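Local coordinates for protein myosin-17 (Arabidopsis thaliana, PDB 7KFL) that probably recognises cargo through its globular tail, as a plant class XI myosin whose motor would carry that cargo along actin filaments, at residues 64-69 with 163-168; 68-73 with 171-176; 269-274 with 344-349; 295-298 with 302-305; 330-335 with 361-366. All coordinates share one frame; numbering follows the deposited sequence.

Interaction 1 (64-69 with 163-168)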
# COMPACT_ATOMS: atom_id res chain seq x y z
N ALA A 64 0.12 17.86 -12.46
CA ALA A 64 1.31 17.77 -11.58
C ALA A 64 1.79 16.32 -11.46
O ALA A 64 3.02 16.10 -11.55
CB ALA A 64 1.00 18.36 -10.23
N ILE A 65 0.88 15.36 -11.27
CA ILE A 65 1.21 13.94 -10.95
C ILE A 65 1.51 13.15 -12.23
O ILE A 65 2.23 12.14 -12.13
CB ILE A 65 0.11 13.27 -10.11
CG1 ILE A 65 -1.17 13.00 -10.92
CG2 ILE A 65 -0.16 14.07 -8.84
CD1 ILE A 65 -2.28 12.33 -10.13
N GLU A 66 0.99 13.58 -13.38
CA GLU A 66 1.05 12.81 -14.66
C GLU A 66 2.32 13.19 -15.43
O GLU A 66 2.22 13.51 -16.63
CB GLU A 66 -0.24 13.04 -15.45
CG GLU A 66 -0.72 11.81 -16.20
CD GLU A 66 -1.03 10.60 -15.33
OE1 GLU A 66 -0.37 9.55 -15.53
OE2 GLU A 66 -1.92 10.69 -14.46
N VAL A 67 3.48 13.13 -14.76
CA VAL A 67 4.83 13.42 -15.33
C VAL A 67 5.76 12.26 -14.97
O VAL A 67 5.47 11.49 -14.05
CB VAL A 67 5.38 14.77 -14.82
CG1 VAL A 67 4.69 15.95 -15.48
CG2 VAL A 67 5.31 14.89 -13.30
N PRO A 68 6.90 12.08 -15.67
CA PRO A 68 7.83 10.99 -15.38
C PRO A 68 8.60 11.22 -14.07
O PRO A 68 9.00 12.34 -13.82
CB PRO A 68 8.77 10.99 -16.58
CG PRO A 68 8.80 12.45 -17.00
CD PRO A 68 7.38 12.93 -16.78
N ASP A 69 8.81 10.15 -13.29
CA ASP A 69 9.42 10.21 -11.94
C ASP A 69 8.60 11.18 -11.09
O ASP A 69 9.08 12.29 -10.80
CB ASP A 69 10.91 10.58 -12.02
CG ASP A 69 11.72 10.14 -10.81
OD1 ASP A 69 11.10 9.85 -9.75
OD2 ASP A 69 12.96 10.09 -10.93
N LEU A 163 -7.26 11.29 -4.73
CA LEU A 163 -6.54 10.73 -3.55
C LEU A 163 -6.32 9.23 -3.76
O LEU A 163 -5.19 8.76 -3.52
CB LEU A 163 -7.34 10.99 -2.27
CG LEU A 163 -6.77 10.37 -1.00
CD1 LEU A 163 -5.35 10.85 -0.75
CD2 LEU A 163 -7.65 10.66 0.20
N GLU A 164 -7.36 8.52 -4.19
CA GLU A 164 -7.33 7.05 -4.45
C GLU A 164 -6.35 6.76 -5.60
O GLU A 164 -5.57 5.81 -5.47
CB GLU A 164 -8.74 6.54 -4.75
CG GLU A 164 -9.62 6.51 -3.51
CD GLU A 164 -11.11 6.32 -3.77
OE1 GLU A 164 -11.49 6.10 -4.93
OE2 GLU A 164 -11.88 6.40 -2.79
N LYS A 165 -6.38 7.58 -6.66
CA LYS A 165 -5.48 7.45 -7.84
C LYS A 165 -4.02 7.67 -7.40
O LYS A 165 -3.16 6.86 -7.79
CB LYS A 165 -5.86 8.46 -8.92
CG LYS A 165 -4.93 8.50 -10.13
CD LYS A 165 -5.51 9.26 -11.30
CE LYS A 165 -4.50 9.55 -12.38
NZ LYS A 165 -4.07 8.31 -13.08
N ILE A 166 -3.77 8.75 -6.65
CA ILE A 166 -2.41 9.12 -6.16
C ILE A 166 -1.89 8.00 -5.25
O ILE A 166 -0.80 7.48 -5.53
CB ILE A 166 -2.44 10.51 -5.48
CG1 ILE A 166 -2.60 11.63 -6.51
CG2 ILE A 166 -1.21 10.73 -4.61
CD1 ILE A 166 -3.11 12.93 -5.94
N TYR A 167 -2.66 7.63 -4.22
CA TYR A 167 -2.37 6.49 -3.31
C TYR A 167 -1.98 5.26 -4.14
O TYR A 167 -0.95 4.63 -3.84
CB TYR A 167 -3.57 6.15 -2.42
CG TYR A 167 -3.43 4.85 -1.67
CD1 TYR A 167 -3.81 3.65 -2.24
CD2 TYR A 167 -2.90 4.82 -0.39
CE1 TYR A 167 -3.69 2.45 -1.56
CE2 TYR A 167 -2.77 3.63 0.31
CZ TYR A 167 -3.16 2.44 -0.28
OH TYR A 167 -3.02 1.27 0.41
N GLY A 168 -2.81 4.93 -5.14
CA GLY A 168 -2.62 3.78 -6.04
C GLY A 168 -1.30 3.86 -6.80
O GLY A 168 -0.66 2.80 -6.95

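Interaction 2 (68-73 with 171-176)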
# COMPACT_ATOMS: atom_id res chain seq x y z
N PRO A 68 6.90 12.08 -15.67
CA PRO A 68 7.83 10.99 -15.38
C PRO A 68 8.60 11.22 -14.07
O PRO A 68 9.00 12.34 -13.82
CB PRO A 68 8.77 10.99 -16.58
CG PRO A 68 8.80 12.45 -17.00
CD PRO A 68 7.38 12.93 -16.78
N ASP A 69 8.81 10.15 -13.29
CA ASP A 69 9.42 10.21 -11.94
C ASP A 69 8.60 11.18 -11.09
O ASP A 69 9.08 12.29 -10.80
CB ASP A 69 10.91 10.58 -12.02
CG ASP A 69 11.72 10.14 -10.81
OD1 ASP A 69 11.10 9.85 -9.75
OD2 ASP A 69 12.96 10.09 -10.93
N ASN A 70 7.39 10.75 -10.72
CA ASN A 70 6.33 11.59 -10.09
C ASN A 70 6.23 11.29 -8.59
O ASN A 70 5.21 11.64 -7.99
CB ASN A 70 4.97 11.38 -10.78
CG ASN A 70 4.61 9.92 -10.96
OD1 ASN A 70 5.36 9.03 -10.56
ND2 ASN A 70 3.45 9.66 -11.54
N ASN A 71 7.27 10.68 -8.00
CA ASN A 71 7.22 10.16 -6.60
C ASN A 71 7.09 11.33 -5.62
O ASN A 71 6.26 11.24 -4.70
CB ASN A 71 8.42 9.27 -6.28
CG ASN A 71 8.16 7.81 -6.56
OD1 ASN A 71 7.06 7.32 -6.32
ND2 ASN A 71 9.16 7.11 -7.07
N GLU A 72 7.89 12.39 -5.81
CA GLU A 72 7.94 13.57 -4.92
C GLU A 72 6.61 14.34 -5.02
O GLU A 72 6.05 14.68 -3.96
CB GLU A 72 9.13 14.47 -5.27
CG GLU A 72 10.47 13.80 -5.07
CD GLU A 72 11.67 14.71 -5.28
OE1 GLU A 72 11.62 15.87 -4.83
OE2 GLU A 72 12.66 14.25 -5.91
N VAL A 73 6.14 14.58 -6.24
CA VAL A 73 4.88 15.34 -6.53
C VAL A 73 3.66 14.51 -6.08
O VAL A 73 2.66 15.13 -5.67
CB VAL A 73 4.79 15.74 -8.02
CG1 VAL A 73 4.67 14.54 -8.95
CG2 VAL A 73 3.65 16.72 -8.27
N ARG A 171 1.86 3.36 -4.40
CA ARG A 171 1.88 1.91 -4.09
C ARG A 171 2.38 1.12 -5.30
O ARG A 171 3.29 0.29 -5.13
CB ARG A 171 0.49 1.44 -3.66
CG ARG A 171 0.36 -0.07 -3.48
CD ARG A 171 -1.09 -0.50 -3.46
NE ARG A 171 -1.72 -0.31 -4.76
CZ ARG A 171 -3.03 -0.38 -5.00
NH1 ARG A 171 -3.88 -0.63 -4.02
NH2 ARG A 171 -3.48 -0.18 -6.22
N ASP A 172 1.81 1.36 -6.48
CA ASP A 172 2.12 0.61 -7.73
C ASP A 172 3.56 0.94 -8.17
O ASP A 172 4.25 0.01 -8.61
CB ASP A 172 1.05 0.86 -8.80
CG ASP A 172 -0.30 0.20 -8.50
OD1 ASP A 172 -0.39 -0.57 -7.52
OD2 ASP A 172 -1.26 0.47 -9.25
N ASN A 173 4.00 2.20 -8.02
CA ASN A 173 5.40 2.62 -8.32
C ASN A 173 6.39 1.82 -7.46
O ASN A 173 7.43 1.40 -8.00
CB ASN A 173 5.62 4.12 -8.09
CG ASN A 173 5.12 5.00 -9.22
OD1 ASN A 173 4.60 4.50 -10.22
ND2 ASN A 173 5.26 6.30 -9.07
N LEU A 174 6.08 1.65 -6.17
CA LEU A 174 6.90 0.87 -5.21
C LEU A 174 6.89 -0.62 -5.61
O LEU A 174 7.97 -1.23 -5.57
CB LEU A 174 6.35 1.09 -3.79
CG LEU A 174 7.03 0.31 -2.66
CD1 LEU A 174 8.55 0.40 -2.75
CD2 LEU A 174 6.56 0.81 -1.31
N LYS A 175 5.72 -1.16 -5.99
CA LYS A 175 5.55 -2.55 -6.49
C LYS A 175 6.48 -2.78 -7.69
O LYS A 175 7.15 -3.83 -7.72
CB LYS A 175 4.10 -2.83 -6.90
CG LYS A 175 3.14 -3.13 -5.75
CD LYS A 175 1.81 -3.72 -6.20
CE LYS A 175 0.80 -3.84 -5.07
NZ LYS A 175 -0.48 -4.43 -5.53
N LYS A 176 6.52 -1.84 -8.63
CA LYS A 176 7.32 -1.92 -9.89
C LYS A 176 8.82 -1.89 -9.56
O LYS A 176 9.60 -2.49 -10.33
CB LYS A 176 6.95 -0.76 -10.82
CG LYS A 176 7.72 -0.67 -12.13
CD LYS A 176 7.73 0.73 -12.71
CE LYS A 176 7.41 0.77 -14.19
NZ LYS A 176 6.97 2.12 -14.62

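Interaction 3 (269-274 with 344-349)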
# COMPACT_ATOMS: atom_id res chain seq x y z
N ASN A 269 16.52 -23.37 -0.09
CA ASN A 269 15.75 -22.16 -0.50
C ASN A 269 14.87 -21.69 0.67
O ASN A 269 14.59 -20.48 0.74
CB ASN A 269 14.92 -22.40 -1.76
CG ASN A 269 14.50 -21.09 -2.40
OD1 ASN A 269 15.34 -20.31 -2.84
ND2 ASN A 269 13.21 -20.82 -2.42
N GLY A 270 14.44 -22.62 1.53
CA GLY A 270 13.74 -22.29 2.79
C GLY A 270 14.61 -21.43 3.69
O GLY A 270 14.11 -20.42 4.22
N GLU A 271 15.89 -21.81 3.83
CA GLU A 271 16.90 -21.10 4.66
C GLU A 271 17.12 -19.69 4.08
O GLU A 271 17.13 -18.73 4.87
CB GLU A 271 18.23 -21.84 4.68
CG GLU A 271 18.17 -23.22 5.32
CD GLU A 271 19.46 -24.00 5.21
OE1 GLU A 271 19.99 -24.10 4.08
OE2 GLU A 271 19.95 -24.48 6.25
N TYR A 272 17.32 -19.61 2.76
CA TYR A 272 17.62 -18.35 2.03
C TYR A 272 16.49 -17.33 2.23
O TYR A 272 16.78 -16.15 2.48
CB TYR A 272 17.84 -18.60 0.54
CG TYR A 272 17.83 -17.33 -0.27
CD1 TYR A 272 18.83 -16.38 -0.11
CD2 TYR A 272 16.80 -17.04 -1.15
CE1 TYR A 272 18.83 -15.20 -0.84
CE2 TYR A 272 16.79 -15.87 -1.88
CZ TYR A 272 17.81 -14.95 -1.73
OH TYR A 272 17.79 -13.78 -2.44
N VAL A 273 15.24 -17.78 2.07
CA VAL A 273 14.03 -16.91 2.20
C VAL A 273 13.87 -16.50 3.67
O VAL A 273 13.55 -15.32 3.92
CB VAL A 273 12.76 -17.58 1.64
CG1 VAL A 273 11.49 -16.89 2.11
CG2 VAL A 273 12.79 -17.64 0.12
N LYS A 274 14.09 -17.43 4.61
CA LYS A 274 14.01 -17.16 6.07
C LYS A 274 14.95 -16.00 6.43
O LYS A 274 14.57 -15.17 7.27
CB LYS A 274 14.35 -18.40 6.90
CG LYS A 274 14.03 -18.26 8.39
CD LYS A 274 14.14 -19.55 9.17
CE LYS A 274 13.36 -19.50 10.47
NZ LYS A 274 13.63 -20.69 11.32
N ASP A 344 15.77 -32.02 -1.66
CA ASP A 344 16.91 -31.60 -0.81
C ASP A 344 18.20 -32.27 -1.30
O ASP A 344 18.41 -33.45 -0.97
CB ASP A 344 16.60 -31.92 0.66
CG ASP A 344 17.54 -31.28 1.66
OD1 ASP A 344 18.51 -30.62 1.22
OD2 ASP A 344 17.30 -31.43 2.87
N ASP A 345 19.03 -31.53 -2.04
CA ASP A 345 20.37 -31.98 -2.52
C ASP A 345 21.47 -31.35 -1.65
O ASP A 345 22.62 -31.29 -2.12
CB ASP A 345 20.58 -31.61 -4.00
CG ASP A 345 19.89 -32.54 -4.97
OD1 ASP A 345 18.84 -33.11 -4.60
OD2 ASP A 345 20.41 -32.70 -6.10
N LYS A 346 21.12 -30.92 -0.43
CA LYS A 346 22.07 -30.26 0.51
C LYS A 346 22.21 -31.14 1.77
O LYS A 346 23.35 -31.51 2.08
CB LYS A 346 21.59 -28.85 0.86
CG LYS A 346 22.58 -28.02 1.65
CD LYS A 346 22.17 -26.57 1.82
CE LYS A 346 23.08 -25.81 2.76
NZ LYS A 346 22.49 -24.51 3.16
N TYR A 347 21.10 -31.43 2.45
CA TYR A 347 21.04 -32.25 3.69
C TYR A 347 20.48 -33.65 3.40
O TYR A 347 20.66 -34.54 4.25
CB TYR A 347 20.19 -31.55 4.75
CG TYR A 347 20.76 -30.25 5.26
CD1 TYR A 347 20.72 -29.10 4.49
CD2 TYR A 347 21.32 -30.16 6.53
CE1 TYR A 347 21.23 -27.90 4.95
CE2 TYR A 347 21.83 -28.96 7.00
CZ TYR A 347 21.79 -27.83 6.21
OH TYR A 347 22.29 -26.65 6.67
N GLY A 348 19.80 -33.83 2.25
CA GLY A 348 19.20 -35.11 1.84
C GLY A 348 18.05 -35.54 2.74
O GLY A 348 17.79 -36.76 2.81
N THR A 349 17.38 -34.59 3.40
CA THR A 349 16.20 -34.84 4.28
C THR A 349 14.98 -35.11 3.39
O THR A 349 14.93 -34.56 2.27
CB THR A 349 15.95 -33.67 5.24
OG1 THR A 349 15.70 -32.49 4.48
CG2 THR A 349 17.11 -33.43 6.19

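Interaction 4 (295-298 with 302-305)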
# COMPACT_ATOMS: atom_id res chain seq x y z
N ALA A 295 2.01 -5.04 8.42
CA ALA A 295 2.78 -5.46 7.22
C ALA A 295 3.45 -6.81 7.48
O ALA A 295 3.51 -7.62 6.54
CB ALA A 295 3.80 -4.40 6.86
N TRP A 296 3.94 -7.05 8.70
CA TRP A 296 4.63 -8.30 9.11
C TRP A 296 3.65 -9.48 9.02
O TRP A 296 4.05 -10.54 8.50
CB TRP A 296 5.25 -8.16 10.50
CG TRP A 296 5.94 -9.40 10.99
CD1 TRP A 296 5.70 -10.08 12.15
CD2 TRP A 296 6.98 -10.13 10.31
NE1 TRP A 296 6.52 -11.17 12.25
CE2 TRP A 296 7.32 -11.23 11.14
CE3 TRP A 296 7.67 -9.96 9.10
CZ2 TRP A 296 8.30 -12.15 10.78
CZ3 TRP A 296 8.64 -10.87 8.75
CH2 TRP A 296 8.95 -11.95 9.58
N ASP A 297 2.41 -9.29 9.49
CA ASP A 297 1.36 -10.35 9.55
C ASP A 297 0.83 -10.68 8.15
O ASP A 297 0.18 -11.73 8.01
CB ASP A 297 0.22 -9.94 10.50
CG ASP A 297 0.60 -10.03 11.97
OD1 ASP A 297 1.45 -10.88 12.31
OD2 ASP A 297 0.04 -9.24 12.76
N GLU A 298 1.09 -9.84 7.15
CA GLU A 298 0.71 -10.10 5.73
C GLU A 298 1.60 -11.20 5.14
O GLU A 298 1.16 -11.81 4.15
CB GLU A 298 0.79 -8.81 4.91
CG GLU A 298 -0.39 -7.89 5.15
CD GLU A 298 -1.72 -8.51 4.77
OE1 GLU A 298 -1.86 -8.91 3.60
OE2 GLU A 298 -2.60 -8.62 5.66
N ILE A 302 3.97 -17.04 3.64
CA ILE A 302 5.39 -17.34 3.26
C ILE A 302 6.17 -17.74 4.52
O ILE A 302 6.96 -18.69 4.43
CB ILE A 302 6.04 -16.18 2.49
CG1 ILE A 302 7.46 -16.53 2.01
CG2 ILE A 302 6.05 -14.89 3.29
CD1 ILE A 302 7.54 -17.75 1.13
N ARG A 303 5.95 -17.05 5.64
CA ARG A 303 6.62 -17.32 6.94
C ARG A 303 6.39 -18.78 7.34
O ARG A 303 7.38 -19.48 7.63
CB ARG A 303 6.11 -16.37 8.03
CG ARG A 303 6.68 -14.96 7.92
CD ARG A 303 5.85 -13.94 8.69
NE ARG A 303 5.73 -14.28 10.10
CZ ARG A 303 4.88 -13.70 10.95
NH1 ARG A 303 4.06 -12.74 10.55
NH2 ARG A 303 4.86 -14.10 12.21
N GLN A 304 5.12 -19.22 7.34
CA GLN A 304 4.69 -20.58 7.75
C GLN A 304 5.21 -21.62 6.75
O GLN A 304 5.72 -22.66 7.20
CB GLN A 304 3.17 -20.63 7.89
CG GLN A 304 2.66 -19.95 9.15
CD GLN A 304 1.15 -19.84 9.21
OE1 GLN A 304 0.43 -20.67 8.65
NE2 GLN A 304 0.66 -18.82 9.90
N ALA A 305 5.09 -21.34 5.45
CA ALA A 305 5.58 -22.19 4.33
C ALA A 305 7.09 -22.40 4.47
O ALA A 305 7.54 -23.55 4.32
CB ALA A 305 5.23 -21.56 3.01

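Interaction 5 (330-335 with 361-366)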
# COMPACT_ATOMS: atom_id res chain seq x y z
N LEU A 330 -2.18 -22.03 5.88
CA LEU A 330 -2.06 -22.75 4.58
C LEU A 330 -3.23 -23.73 4.42
O LEU A 330 -3.60 -24.39 5.41
CB LEU A 330 -0.72 -23.50 4.51
CG LEU A 330 0.43 -22.72 3.87
CD1 LEU A 330 0.85 -21.55 4.74
CD2 LEU A 330 1.62 -23.63 3.60
N SER A 331 -3.78 -23.82 3.20
CA SER A 331 -4.82 -24.79 2.80
C SER A 331 -4.18 -26.17 2.59
O SER A 331 -2.94 -26.23 2.42
CB SER A 331 -5.55 -24.34 1.57
OG SER A 331 -4.74 -24.51 0.42
N ILE A 332 -5.00 -27.23 2.57
CA ILE A 332 -4.55 -28.63 2.31
C ILE A 332 -3.94 -28.70 0.91
O ILE A 332 -2.88 -29.35 0.77
CB ILE A 332 -5.72 -29.62 2.49
CG1 ILE A 332 -6.20 -29.69 3.94
CG2 ILE A 332 -5.34 -31.00 1.96
CD1 ILE A 332 -5.20 -30.27 4.92
N GLN A 333 -4.56 -28.07 -0.08
CA GLN A 333 -4.13 -28.12 -1.51
C GLN A 333 -2.74 -27.48 -1.64
O GLN A 333 -1.95 -27.95 -2.50
CB GLN A 333 -5.13 -27.43 -2.44
CG GLN A 333 -5.32 -28.17 -3.76
CD GLN A 333 -5.25 -27.27 -4.98
OE1 GLN A 333 -6.04 -26.34 -5.14
NE2 GLN A 333 -4.29 -27.55 -5.85
N GLN A 334 -2.44 -26.46 -0.83
CA GLN A 334 -1.13 -25.75 -0.79
C GLN A 334 -0.08 -26.68 -0.18
O GLN A 334 0.97 -26.88 -0.83
CB GLN A 334 -1.23 -24.45 0.01
CG GLN A 334 -1.97 -23.34 -0.72
CD GLN A 334 -2.38 -22.21 0.19
OE1 GLN A 334 -2.28 -22.31 1.41
NE2 GLN A 334 -2.85 -21.12 -0.40
N LEU A 335 -0.34 -27.21 1.02
CA LEU A 335 0.56 -28.13 1.76
C LEU A 335 0.94 -29.32 0.87
O LEU A 335 2.14 -29.65 0.82
CB LEU A 335 -0.13 -28.62 3.04
CG LEU A 335 -0.26 -27.58 4.16
CD1 LEU A 335 -1.15 -28.11 5.27
CD2 LEU A 335 1.11 -27.20 4.71
N ARG A 361 -4.58 -36.23 0.34
CA ARG A 361 -5.19 -36.53 -0.99
C ARG A 361 -6.70 -36.78 -0.82
O ARG A 361 -7.46 -36.35 -1.71
CB ARG A 361 -4.48 -37.72 -1.64
CG ARG A 361 -4.87 -37.97 -3.09
CD ARG A 361 -4.69 -36.76 -3.99
NE ARG A 361 -4.17 -37.11 -5.31
CZ ARG A 361 -4.90 -37.28 -6.42
NH1 ARG A 361 -6.22 -37.14 -6.40
NH2 ARG A 361 -4.30 -37.59 -7.55
N VAL A 362 -7.10 -37.46 0.26
CA VAL A 362 -8.53 -37.78 0.57
C VAL A 362 -9.28 -36.48 0.91
O VAL A 362 -10.42 -36.32 0.43
CB VAL A 362 -8.68 -38.83 1.70
CG1 VAL A 362 -7.88 -38.48 2.95
CG2 VAL A 362 -10.14 -39.07 2.06
N MET A 363 -8.66 -35.59 1.70
CA MET A 363 -9.24 -34.28 2.12
C MET A 363 -9.51 -33.41 0.88
O MET A 363 -10.50 -32.65 0.91
CB MET A 363 -8.29 -33.53 3.06
CG MET A 363 -8.59 -33.76 4.53
SD MET A 363 -7.12 -33.55 5.57
CE MET A 363 -7.88 -33.11 7.14
N MET A 364 -8.66 -33.50 -0.14
CA MET A 364 -8.75 -32.70 -1.39
C MET A 364 -9.88 -33.23 -2.28
O MET A 364 -10.50 -32.41 -2.99
CB MET A 364 -7.43 -32.72 -2.16
CG MET A 364 -6.40 -31.76 -1.60
SD MET A 364 -4.71 -32.16 -2.09
CE MET A 364 -4.83 -32.03 -3.87
N THR A 365 -10.15 -34.54 -2.25
CA THR A 365 -11.26 -35.20 -2.99
C THR A 365 -12.58 -34.96 -2.24
O THR A 365 -13.61 -34.80 -2.92
CB THR A 365 -10.98 -36.69 -3.23
OG1 THR A 365 -10.60 -37.28 -1.98
CG2 THR A 365 -9.90 -36.93 -4.26
N GLU A 366 -12.54 -34.93 -0.90
CA GLU A 366 -13.68 -34.53 -0.02
C GLU A 366 -14.15 -33.13 -0.43
O GLU A 366 -15.35 -32.97 -0.73
CB GLU A 366 -13.26 -34.56 1.45
CG GLU A 366 -14.20 -33.80 2.39
CD GLU A 366 -13.51 -33.05 3.52
OE1 GLU A 366 -14.03 -31.99 3.92
OE2 GLU A 366 -12.47 -33.54 4.01

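Interaction 1 (64-69 with 163-168)
Lys165 reaches from helix 150-186 to the end of helix 53-65, where Ile65 and Glu66 receive it. Its CB leaves the backbone toward the other segment, and with CG anti to the backbone N (chi1 175°) the chain runs outward, nearly straight through CE, until the bend at chi4 (69°) sets the ammonium group to one side. On the way Lys165 CE passes Ile65 CD1 at 4.2 Å and lies 3.5 Å from Glu66 OE2. NZ closes the salt bridge at its end, Lys165 NZ to Glu66 OE2 being 3.5 Å; no hydrogen bond accompanies it. The Glu66 chain, bent at chi2, meets the lysine at about a right angle.

Beneath this pair two buried isoleucines also cross at about a right angle: Ile65 CD1 rests on Ile166 CG1 at 3.7 Å, and Ile65 CG2 stays farther from the same carbon, at 4.2 Å. Phe162 and Met169, on the same long helix, extend the apolar surface under Ile65. Glu66 is the first residue to leave helical geometry and forms the centre of an inverse gamma turn, so the contact packs a helix C-terminus and its exit turn against the middle of helix 150-186. The chemistry is layered: apolar contact within and one ion pair at the exposed rim, whose separation is consistent with a probably modest electrostatic attraction.

Interaction 2 (68-73 with 171-176)
Asn173 turns its CG anti to the carbonyl carbon (chi1 -79°), which carries its amide off helix 150-186 toward Asn70 and Asn71. Asn70 brings CG between its backbone N and carbonyl carbon (chi1 49°), and OD1 thereby faces the incoming nitrogen. One donor group then serves two acceptors. The first bond, Asn173 ND2 to Asn70 OD1, is 3.1 Å long but bent, with an N-H...O angle of 139°; the acceptor lies close to the amide plane of Asn173, whereas the donor is tilted somewhat from the carbonyl plane of Asn70. The second, Asn173 ND2 to Asn71 OD1, is nearly straight yet weak at 3.4 Å. Here the two side chains slide past each other in opposite directions, their amide planes almost perpendicular.

Asn70 occupies the N-cap position of helix 71-89, although its side chain makes no capping bond. Its amide instead links neighbours: OD1 accepts from Asn173 while ND2 donates to the carbonyl oxygen of Ile65, at the end of the preceding helix. The contact thus ties the turn between two consecutive helices to the long helix 150-186 in this mainly helical tail. An alanine at Asn173 would remove the shared donor and is likely to leave both Asn70 OD1 and Asn71 OD1 without this partner. Asn71 ND2 bonds to Tyr225 OH of helix 205-231, and the side chain of Asn173 also touches Tyr225.

Interaction 3 (269-274 with 344-349)
The carboxylate of Glu271 and the ring of Tyr347 stand steeply to one another, their planes 78° apart, while Lys346 approaches the carboxylate at its other oxygen. Glu271 OE2 sits obliquely to the tyrosine ring, 3.2 Å from Tyr347 OH. The ammonium group goes to OE1: Lys346 NZ donates to Glu271 OE1 at 2.7 Å, on the syn side and only 16° out of the carboxylate plane, a hydrogen-bonded salt bridge.

The loop presenting these two residues is shaped by an Asx turn and Asx motif on Asp344, and it meets helix 267-287 within the DIL region of the globular tail. An extended Lys346 chain, with CG anti to the backbone N (chi1 -171°), brings its ammonium group to the glutamate from the opposite direction. A glutamine in place of Glu271 would probably leave the ammonium of Lys346 without its charged mate and weaken the hold of the helix on the loop. On the same helix Phe267 meets the Tyr347 ring with planes steeply inclined, a second point of attachment.

Both residues that reach Glu271 are exposed and also touch a crystal neighbour, so lattice packing may influence their exact pose. Behind them Asp344 OD1 accepts from Lys346 N and from Tyr347 N, both on the same face of its plane, at 3.1 Å from Lys346 N and 3.0 Å from Tyr347 N.

Interaction 4 (295-298 with 302-305)
Arg303 lays its guanidinium flat on the indole of Trp296, and this stack is the closely packed half of the contact. The planes differ by 16° and the group centres are 3.7 Å apart. Trp296 NE1 sits over the middle of the guanidinium, 3.3 Å from Arg303 CZ, so two donor groups meet face to face without bonding; the attraction is cation-pi, with CZ over the five-membered ring. Farther along the arginine, the methylene covers the benzo ring: Arg303 CD is 3.8 Å from the centroid of the six-membered ring of Trp296, a CH-pi contact over the ring face. A bend at chi3 (57°) in Arg303 turns the flat group along the indole after CD has crossed it.

The polar side is looser. Arg303 NH1 donates to Trp296 O at 3.0 Å, but the bond is bent to 137° and the donor stands well above the carbonyl plane. Asp297, which is exposed, adds a long salt bridge, with its OD1 3.7 Å from Arg303 NH1 near the edge of the guanidinium; the two flat groups are nearly coplanar. Stacking probably sets the tilt of the arginine, while the two interactions at NH1 are likely to limit its turning within that plane.

This is a short-range contact in the DIL region, in which a side chain from the first turn of helix 300-309 reaches back to the segment leading into it. Helix 267-287 borders it, Glu281 touching Trp296 and Leu277 touching Arg303, while Asn251 of helix 236-260 bonds to the backbone N of Ile302.

Interaction 5 (330-335 with 361-366)
Ile332 meets two consecutive methionines with its separate branches. Its CD1 touches the sulfur of Met363, 3.9 Å from Ile332 CD1 to Met363 SD, the two side chains crossing at about a right angle. The other branch, Ile332 CG2, lies 3.8 Å from Met364 CG and 4.0 Å from Met363 CB, and so settles between the bases of the methionine chains. With CG1 anti to the carbonyl carbon (chi1 -66°) and CG2 anti to the backbone N, the isoleucine sends CD1 to the Met363 sulfur while CG2 lies against both methionines. Met364 then bends at chi3 (60°), carrying its methyl group to Gln333, the residue after Ile332: Met364 CE rests 3.9 Å from Gln333 CG, and its SD passes 4.1 Å from Gln333 CA. No hydrogen bond crosses the contact, which is held by dispersion between flexible, mostly aliphatic groups. Gln333 and Met364 also touch a crystal neighbour, so their outer ends may be partly set by the lattice.

The next shell fixes the start of the first helix. Ser331 and Gln334 form a capping box: Gln334 N donates to Ser331 OG at 3.3 Å, and Ser331 N donates to Gln334 OE1 at 2.8 Å. This N-cap holds the opening turn from which Ile332 projects. In the second helix, Thr365 OG1 returns a bond to Val362 O.

Helices 332-341 and 354-369 are thereby joined side against side near the first one's N-terminus. Helix 319-326 adjoins both, with Thr323 against Ile332 and Leu319 against Met363, while Ser375 and Phe376 bind the capping pair through their carbonyl oxygens.

Interactions 1 and 2 both use helix 150-186 and share Pro68 and Asp69; they meet where Asn70 bonds to the carbonyl oxygen of Ile65. Only interaction 1 includes buried touching residues; the other four are surface contacts. Interaction 4 is nested in the chain loop closed by interaction 3, and Val273 packs on Ile302 between them. Leu330 links interaction 5 to interaction 4 by packing on Gln304 and Ala305. Chemistry varies accordingly: apolar packing with a rim ion pair in 1, an amide donor shared by two amide oxygens in 2, charge pairing in 3, stacking in 4 and purely apolar contact in 5. Interactions 1 and 5 lie about 43 Å apart, centre to centre.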